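Local atomic coordinates of acyl-CoA hydrolase (Bacillus cereus, PDB entry 1Y7U), a protein that binds coenzyme A and probably hydrolyses the thioester bond of long-chain fatty acyl-CoA molecules. Residues V82-F87 with V100-E105; T91-M96 with P131-R136. One frame throughout, in Å; residues are numbered along the deposited sequence.

Interaction 1 (V82-F87 with V100-E105); sequences VSYESF and VKVVSE
Ser83 and Val103 face each other as a hydrogen-bonded pair of two antiparallel strands and exchange both backbone bonds: Val103 N reaches Ser83 O at 3.0 Å in a nearly straight bond (174°), and Ser83 N returns to Val103 O. That carbonyl takes a second donor, since Ser83 OG also gives its proton to Val103 O at 3.1 Å, tilted out of the carbonyl plane; a small hydroxyl suits a place where it can turn back on the neighbouring strand. Two residues on, Glu85 and Lys101 form the next such pair, with Lys101 N to Glu85 O at 2.8 Å and Glu85 N returning to Lys101 O. Their chains, CG anti to the backbone N in both (chi1 179° in Glu85), run out side by side, and the tips meet in a weak salt bridge, Glu85 OE2 to Lys101 NZ at 3.4 Å. Stronger partners flank it: Arg19 binds Glu85 OE1, and Thr173 O, near the C-terminus of a second subunit, takes Lys101 NZ. On the other face, which carries Tyr84, Ser86, Val100 and Val102, Val102 CG2 lies 3.5 Å from Tyr84 CD2, the branched valines packing against helix 39-58. Buried Ser86 OG is satisfied by Ser53 of that helix. One face against a long helix, the other carrying the Glu85-Lys101 pair: this is a central hairpin of the hotdog fold.

Interaction 2 (T91-M96 with P131-R136); sequences TGRTSM and PVPVPR. With COA (coenzyme A), chain F.
Val134 lies against Thr91 and Met96, its two methyls set against the turn and the start of strand 95-105. Both reach the selenium of Met96, a selenomethionine, CG1 at 3.9 Å, the two side chains crossing at about a right angle; CG1 also touches Thr91 CG2 at 4.1 Å, and CG2 meets Thr94 O. A branched residue fits here because its methyls can share one neighbour and still divide the others, with His57 of helix 39-58 touching the same group. The main chain ties the pieces together through Val134 N to Arg93 O at 2.9 Å. Segment 91-96 spans the short turn, closed by Gly92 N to Ser95 O, between strands 81-91 and 95-105 of the hotdog sheet, and it grips the 3'-phosphate of coenzyme A: Thr94 N and Ser95 N both donate to COA O7A, the latter at 2.9 Å, while glycine at 92 leaves the space that a CB would take from that oxygen. Thr94 lies obliquely across Pro131, CG2 and Pro131 CB 3.4 Å apart, and both line the coenzyme A site, Thr94 CG2 against COA C5B and Pro131 CG near COA O2A. The extended Arg93 chain runs alongside Pro133. At the far end, Pro135 O accepts from His57 NE2.

Strand 95-105 joins the two contacts: its early residues enter interaction 2 and its later ones interaction 1. The centres of the two contacts are about 24 Å apart, on opposite sides of the chain's centre. Along the chain the segments interleave, in the order 82-87, 91-96, 100-105, 131-136. Interaction 1 pairs the arms of the hairpin in the five-stranded sheet, whereas interaction 2 fastens the hairpin's turn to the loop that follows strand 112-125. Helix 39-58 is near both, lying against the sheet at one and presenting His57 at the other. The hairpin thus carries a coenzyme A phosphate site at its tip and, farther along its arms, lies within the sheet and reaches neighbouring subunits.

Interaction 1 (V82-F87 with V100-E105)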
loop_
_atom_site.group_PDB
_atom_site.type_symbol
_atom_site.label_atom_id
_atom_site.label_comp_id
_atom_site.label_asym_id
_atom_site.label_seq_id
_atom_site.Cartn_x
_atom_site.Cartn_y
_atom_site.Cartn_z
ATOM N N VAL A 82 6.623 17.268 3.285
ATOM C CA VAL A 82 5.975 17.393 4.591
ATOM C C VAL A 82 6.759 16.754 5.712
ATOM O O VAL A 82 7.367 15.708 5.542
ATOM C CB VAL A 82 4.583 16.744 4.626
ATOM C CG1 VAL A 82 3.565 17.675 4.069
ATOM C CG2 VAL A 82 4.596 15.449 3.843
ATOM N N SER A 83 6.729 17.396 6.869
ATOM C CA SER A 83 7.395 16.894 8.054
ATOM C C SER A 83 6.439 17.090 9.218
ATOM O O SER A 83 5.736 18.090 9.285
ATOM C CB SER A 83 8.712 17.639 8.290
ATOM O OG SER A 83 8.659 18.931 7.730
ATOM N N TYR A 84 6.392 16.110 10.108
ATOM C CA TYR A 84 5.524 16.167 11.262
ATOM C C TYR A 84 6.393 16.185 12.499
ATOM O O TYR A 84 7.478 15.604 12.511
ATOM C CB TYR A 84 4.620 14.933 11.321
ATOM C CG TYR A 84 3.829 14.689 10.068
ATOM C CD1 TYR A 84 4.428 14.139 8.938
ATOM C CD2 TYR A 84 2.493 15.055 9.988
ATOM C CE1 TYR A 84 3.721 13.971 7.753
ATOM C CE2 TYR A 84 1.771 14.886 8.811
ATOM C CZ TYR A 84 2.395 14.348 7.697
ATOM O OH TYR A 84 1.700 14.219 6.524
ATOM N N GLU A 85 5.937 16.874 13.533
ATOM C CA GLU A 85 6.666 16.903 14.784
ATOM C C GLU A 85 5.602 16.741 15.839
ATOM O O GLU A 85 4.525 17.322 15.735
ATOM C CB GLU A 85 7.406 18.219 15.000
ATOM C CG GLU A 85 8.146 18.250 16.333
ATOM C CD GLU A 85 8.875 19.557 16.586
ATOM O OE1 GLU A 85 9.389 19.751 17.711
ATOM O OE2 GLU A 85 8.935 20.393 15.654
ATOM N N SER A 86 5.890 15.933 16.844
ATOM C CA SER A 86 4.922 15.721 17.890
ATOM C C SER A 86 5.588 15.389 19.218
ATOM O O SER A 86 6.663 14.776 19.265
ATOM C CB SER A 86 3.963 14.595 17.491
ATOM O OG SER A 86 4.638 13.347 17.391
ATOM N N PHE A 87 4.948 15.826 20.293
ATOM C CA PHE A 87 5.418 15.547 21.635
ATOM C C PHE A 87 4.248 15.716 22.583
ATOM O O PHE A 87 3.276 16.403 22.273
ATOM C CB PHE A 87 6.568 16.475 22.037
ATOM C CG PHE A 87 6.348 17.905 21.674
ATOM C CD1 PHE A 87 6.778 18.395 20.441
ATOM C CD2 PHE A 87 5.678 18.761 22.543
ATOM C CE1 PHE A 87 6.540 19.714 20.076
ATOM C CE2 PHE A 87 5.438 20.077 22.189
ATOM C CZ PHE A 87 5.865 20.557 20.955
ATOM N N VAL A 100 0.794 18.187 17.672
ATOM C CA VAL A 100 1.332 17.768 16.393
ATOM C C VAL A 100 1.434 18.969 15.490
ATOM O O VAL A 100 0.497 19.754 15.360
ATOM C CB VAL A 100 0.457 16.716 15.719
ATOM C CG1 VAL A 100 1.173 16.181 14.492
ATOM C CG2 VAL A 100 0.154 15.591 16.692
ATOM N N LYS A 101 2.581 19.083 14.846
ATOM C CA LYS A 101 2.883 20.195 13.976
ATOM C C LYS A 101 3.195 19.666 12.570
ATOM O O LYS A 101 3.977 18.730 12.412
ATOM C CB LYS A 101 4.067 20.902 14.615
ATOM C CG LYS A 101 4.734 21.985 13.867
ATOM C CD LYS A 101 5.912 22.389 14.716
ATOM C CE LYS A 101 6.890 23.246 13.971
ATOM N NZ LYS A 101 8.027 23.546 14.877
ATOM N N VAL A 102 2.559 20.243 11.555
ATOM C CA VAL A 102 2.784 19.814 10.177
ATOM C C VAL A 102 3.336 20.974 9.349
ATOM O O VAL A 102 2.681 22.003 9.180
ATOM C CB VAL A 102 1.480 19.300 9.535
ATOM C CG1 VAL A 102 1.732 18.879 8.105
ATOM C CG2 VAL A 102 0.938 18.128 10.333
ATOM N N VAL A 103 4.540 20.788 8.819
ATOM C CA VAL A 103 5.206 21.814 8.035
ATOM C C VAL A 103 5.538 21.369 6.621
ATOM O O VAL A 103 6.160 20.333 6.422
ATOM C CB VAL A 103 6.518 22.234 8.713
ATOM C CG1 VAL A 103 7.223 23.293 7.887
ATOM C CG2 VAL A 103 6.235 22.737 10.100
ATOM N N SER A 104 5.126 22.161 5.639
ATOM C CA SER A 104 5.421 21.844 4.252
ATOM C C SER A 104 6.629 22.676 3.837
ATOM O O SER A 104 6.817 23.796 4.306
ATOM C CB SER A 104 4.219 22.152 3.353
ATOM O OG SER A 104 3.859 23.518 3.411
ATOM N N GLU A 105 7.457 22.126 2.962
ATOM C CA GLU A 105 8.648 22.828 2.528
ATOM C C GLU A 105 8.856 22.707 1.029
ATOM O O GLU A 105 8.859 21.596 0.487
ATOM C CB GLU A 105 9.848 22.257 3.263
ATOM C CG GLU A 105 11.174 22.748 2.772
ATOM C CD GLU A 105 12.307 22.030 3.452
ATOM O OE1 GLU A 105 13.471 22.245 3.059
ATOM O OE2 GLU A 105 12.029 21.247 4.387
#

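Interaction 2 (T91-M96 with P131-R136)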
loop_
_atom_site.group_PDB
_atom_site.type_symbol
_atom_site.label_atom_id
_atom_site.label_comp_id
_atom_site.label_asym_id
_atom_site.label_seq_id
_atom_site.Cartn_x
_atom_site.Cartn_y
_atom_site.Cartn_z
ATOM N N THR A 91 -0.686 16.142 30.494
ATOM C CA THR A 91 -1.029 14.795 30.930
ATOM C C THR A 91 -2.072 14.804 32.010
ATOM O O THR A 91 -2.107 15.698 32.850
ATOM C CB THR A 91 0.176 13.998 31.481
ATOM O OG1 THR A 91 0.960 14.824 32.356
ATOM C CG2 THR A 91 1.007 13.457 30.345
ATOM N N GLY A 92 -2.933 13.798 31.961
ATOM C CA GLY A 92 -3.965 13.639 32.960
ATOM C C GLY A 92 -3.378 12.573 33.849
ATOM O O GLY A 92 -2.168 12.529 34.035
ATOM N N ARG A 93 -4.206 11.699 34.392
ATOM C CA ARG A 93 -3.682 10.649 35.240
ATOM C C ARG A 93 -3.394 9.453 34.355
ATOM O O ARG A 93 -2.369 8.772 34.474
ATOM C CB ARG A 93 -4.716 10.257 36.285
ATOM C CG ARG A 93 -4.326 9.039 37.067
ATOM C CD ARG A 93 -5.502 8.481 37.818
ATOM N NE ARG A 93 -5.208 7.134 38.288
ATOM C CZ ARG A 93 -5.813 6.040 37.839
ATOM N NH1 ARG A 93 -6.759 6.132 36.910
ATOM N NH2 ARG A 93 -5.460 4.853 38.312
ATOM N N THR A 94 -4.320 9.233 33.439
ATOM C CA THR A 94 -4.263 8.113 32.536
ATOM C C THR A 94 -4.111 8.501 31.067
ATOM O O THR A 94 -3.699 7.686 30.246
ATOM C CB THR A 94 -5.535 7.273 32.742
ATOM O OG1 THR A 94 -5.175 5.999 33.289
ATOM C CG2 THR A 94 -6.306 7.112 31.455
ATOM N N SER A 95 -4.436 9.745 30.736
ATOM C CA SER A 95 -4.353 10.207 29.355
ATOM C C SER A 95 -3.278 11.252 29.152
ATOM O O SER A 95 -2.726 11.783 30.107
ATOM C CB SER A 95 -5.688 10.799 28.927
ATOM O OG SER A 95 -5.989 11.938 29.711
HETATM N N MSE A 96 -2.997 11.553 27.892
HETATM C CA MSE A 96 -1.989 12.544 27.558
HETATM C C MSE A 96 -2.356 13.249 26.261
HETATM O O MSE A 96 -2.950 12.649 25.368
HETATM C CB MSE A 96 -0.634 11.857 27.438
HETATM C CG MSE A 96 -0.715 10.548 26.698
HETATM SE SE MSE A 96 0.626 9.282 27.251
HETATM C CE MSE A 96 2.147 10.316 26.755
ATOM N N PRO A 131 -7.584 1.712 31.854
ATOM C CA PRO A 131 -6.694 2.871 31.778
ATOM C C PRO A 131 -5.603 2.710 32.830
ATOM O O PRO A 131 -5.845 2.166 33.905
ATOM C CB PRO A 131 -7.635 4.030 32.056
ATOM C CG PRO A 131 -8.882 3.583 31.352
ATOM C CD PRO A 131 -8.996 2.129 31.797
ATOM N N VAL A 132 -4.401 3.173 32.514
ATOM C CA VAL A 132 -3.272 3.035 33.420
ATOM C C VAL A 132 -2.494 4.333 33.618
ATOM O O VAL A 132 -2.214 5.054 32.663
ATOM C CB VAL A 132 -2.312 1.940 32.892
ATOM C CG1 VAL A 132 -0.949 2.046 33.560
ATOM C CG2 VAL A 132 -2.914 0.584 33.150
ATOM N N PRO A 133 -2.123 4.642 34.868
ATOM C CA PRO A 133 -1.371 5.870 35.140
ATOM C C PRO A 133 -0.204 6.095 34.171
ATOM O O PRO A 133 0.438 5.154 33.698
ATOM C CB PRO A 133 -0.925 5.691 36.595
ATOM C CG PRO A 133 -0.976 4.196 36.806
ATOM C CD PRO A 133 -2.228 3.815 36.080
ATOM N N VAL A 134 0.056 7.366 33.897
ATOM C CA VAL A 134 1.086 7.795 32.962
ATOM C C VAL A 134 1.987 8.857 33.587
ATOM O O VAL A 134 1.532 9.682 34.365
ATOM C CB VAL A 134 0.399 8.379 31.705
ATOM C CG1 VAL A 134 1.263 9.454 31.070
ATOM C CG2 VAL A 134 0.100 7.267 30.727
ATOM N N PRO A 135 3.279 8.861 33.238
ATOM C CA PRO A 135 4.194 9.860 33.804
ATOM C C PRO A 135 3.650 11.278 33.638
ATOM O O PRO A 135 2.696 11.499 32.902
ATOM C CB PRO A 135 5.477 9.642 33.004
ATOM C CG PRO A 135 5.436 8.185 32.705
ATOM C CD PRO A 135 3.988 7.972 32.307
ATOM N N ARG A 136 4.253 12.234 34.330
ATOM C CA ARG A 136 3.820 13.617 34.225
ATOM C C ARG A 136 4.743 14.243 33.196
ATOM O O ARG A 136 5.874 13.797 33.041
ATOM C CB ARG A 136 3.964 14.324 35.579
ATOM C CG ARG A 136 3.407 15.741 35.610
ATOM C CD ARG A 136 3.540 16.385 36.994
ATOM N NE ARG A 136 3.098 17.783 37.006
ATOM C CZ ARG A 136 1.846 18.189 36.792
ATOM N NH1 ARG A 136 0.884 17.308 36.548
ATOM N NH2 ARG A 136 1.556 19.484 36.811
HETATM N N1A COA F . -11.462 12.883 24.595
HETATM C C2A COA F . -10.367 13.133 25.348
HETATM N N3A COA F . -10.082 12.346 26.419
HETATM C C4A COA F . -10.870 11.337 26.731
HETATM C C5A COA F . -11.943 11.054 25.963
HETATM C C6A COA F . -12.263 11.829 24.868
HETATM N N6A COA F . -13.101 11.429 23.913
HETATM N N7A COA F . -12.522 10.015 26.502
HETATM C C8A COA F . -11.836 9.621 27.546
HETATM N N9A COA F . -10.819 10.441 27.725
HETATM C C1B COA F . -9.788 10.253 28.751
HETATM C C2B COA F . -9.909 11.139 29.963
HETATM O O2B COA F . -9.069 12.239 29.748
HETATM C C3B COA F . -9.406 10.317 31.128
HETATM O O3B COA F . -8.217 10.924 31.433
HETATM P P3B COA F . -7.460 11.035 32.745
HETATM O O7A COA F . -6.175 11.409 32.387
HETATM O O8A COA F . -7.334 9.934 33.589
HETATM O O9A COA F . -7.937 12.098 33.485
HETATM C C4B COA F . -9.133 8.995 30.471
HETATM O O4B COA F . -9.920 9.000 29.334
HETATM C C5B COA F . -9.531 7.795 31.266
HETATM O O5B COA F . -10.821 7.404 30.878
HETATM P P1A COA F . -11.770 6.462 31.745
HETATM O O1A COA F . -13.000 7.146 32.153
HETATM O O2A COA F . -11.093 6.005 32.956
HETATM O O3A COA F . -12.246 5.258 30.832
HETATM P P2A COA F . -12.801 5.263 29.346
HETATM O O4A COA F . -13.784 6.321 29.075
HETATM O O5A COA F . -13.409 3.969 29.169
HETATM O O6A COA F . -11.555 5.400 28.376
HETATM C CBP COA F . -12.095 5.333 25.976
HETATM C CCP COA F . -11.338 4.731 27.153
HETATM C CDP COA F . -13.396 5.981 26.375
HETATM C CEP COA F . -11.249 6.392 25.320
HETATM C CAP COA F . -12.633 4.195 25.109
HETATM O OAP COA F . -14.036 4.127 25.176
HETATM C C9P COA F . -11.976 3.637 23.891
HETATM O O9P COA F . -11.270 2.458 23.996
HETATM N N8P COA F . -12.082 4.269 22.767
HETATM C C7P COA F . -11.025 4.283 21.809
HETATM C C6P COA F . -10.282 2.978 21.605
HETATM C C5P COA F . -9.692 2.842 20.239
HETATM O O5P COA F . -9.481 1.711 19.754
HETATM N N4P COA F . -9.431 3.957 19.611
HETATM C C3P COA F . -9.382 4.001 18.197
HETATM C C2P COA F . -10.784 4.022 17.664
HETATM S S1P COA F . -11.180 2.519 16.842
HETATM O O HOH W 1 0.284 12.511 34.128
#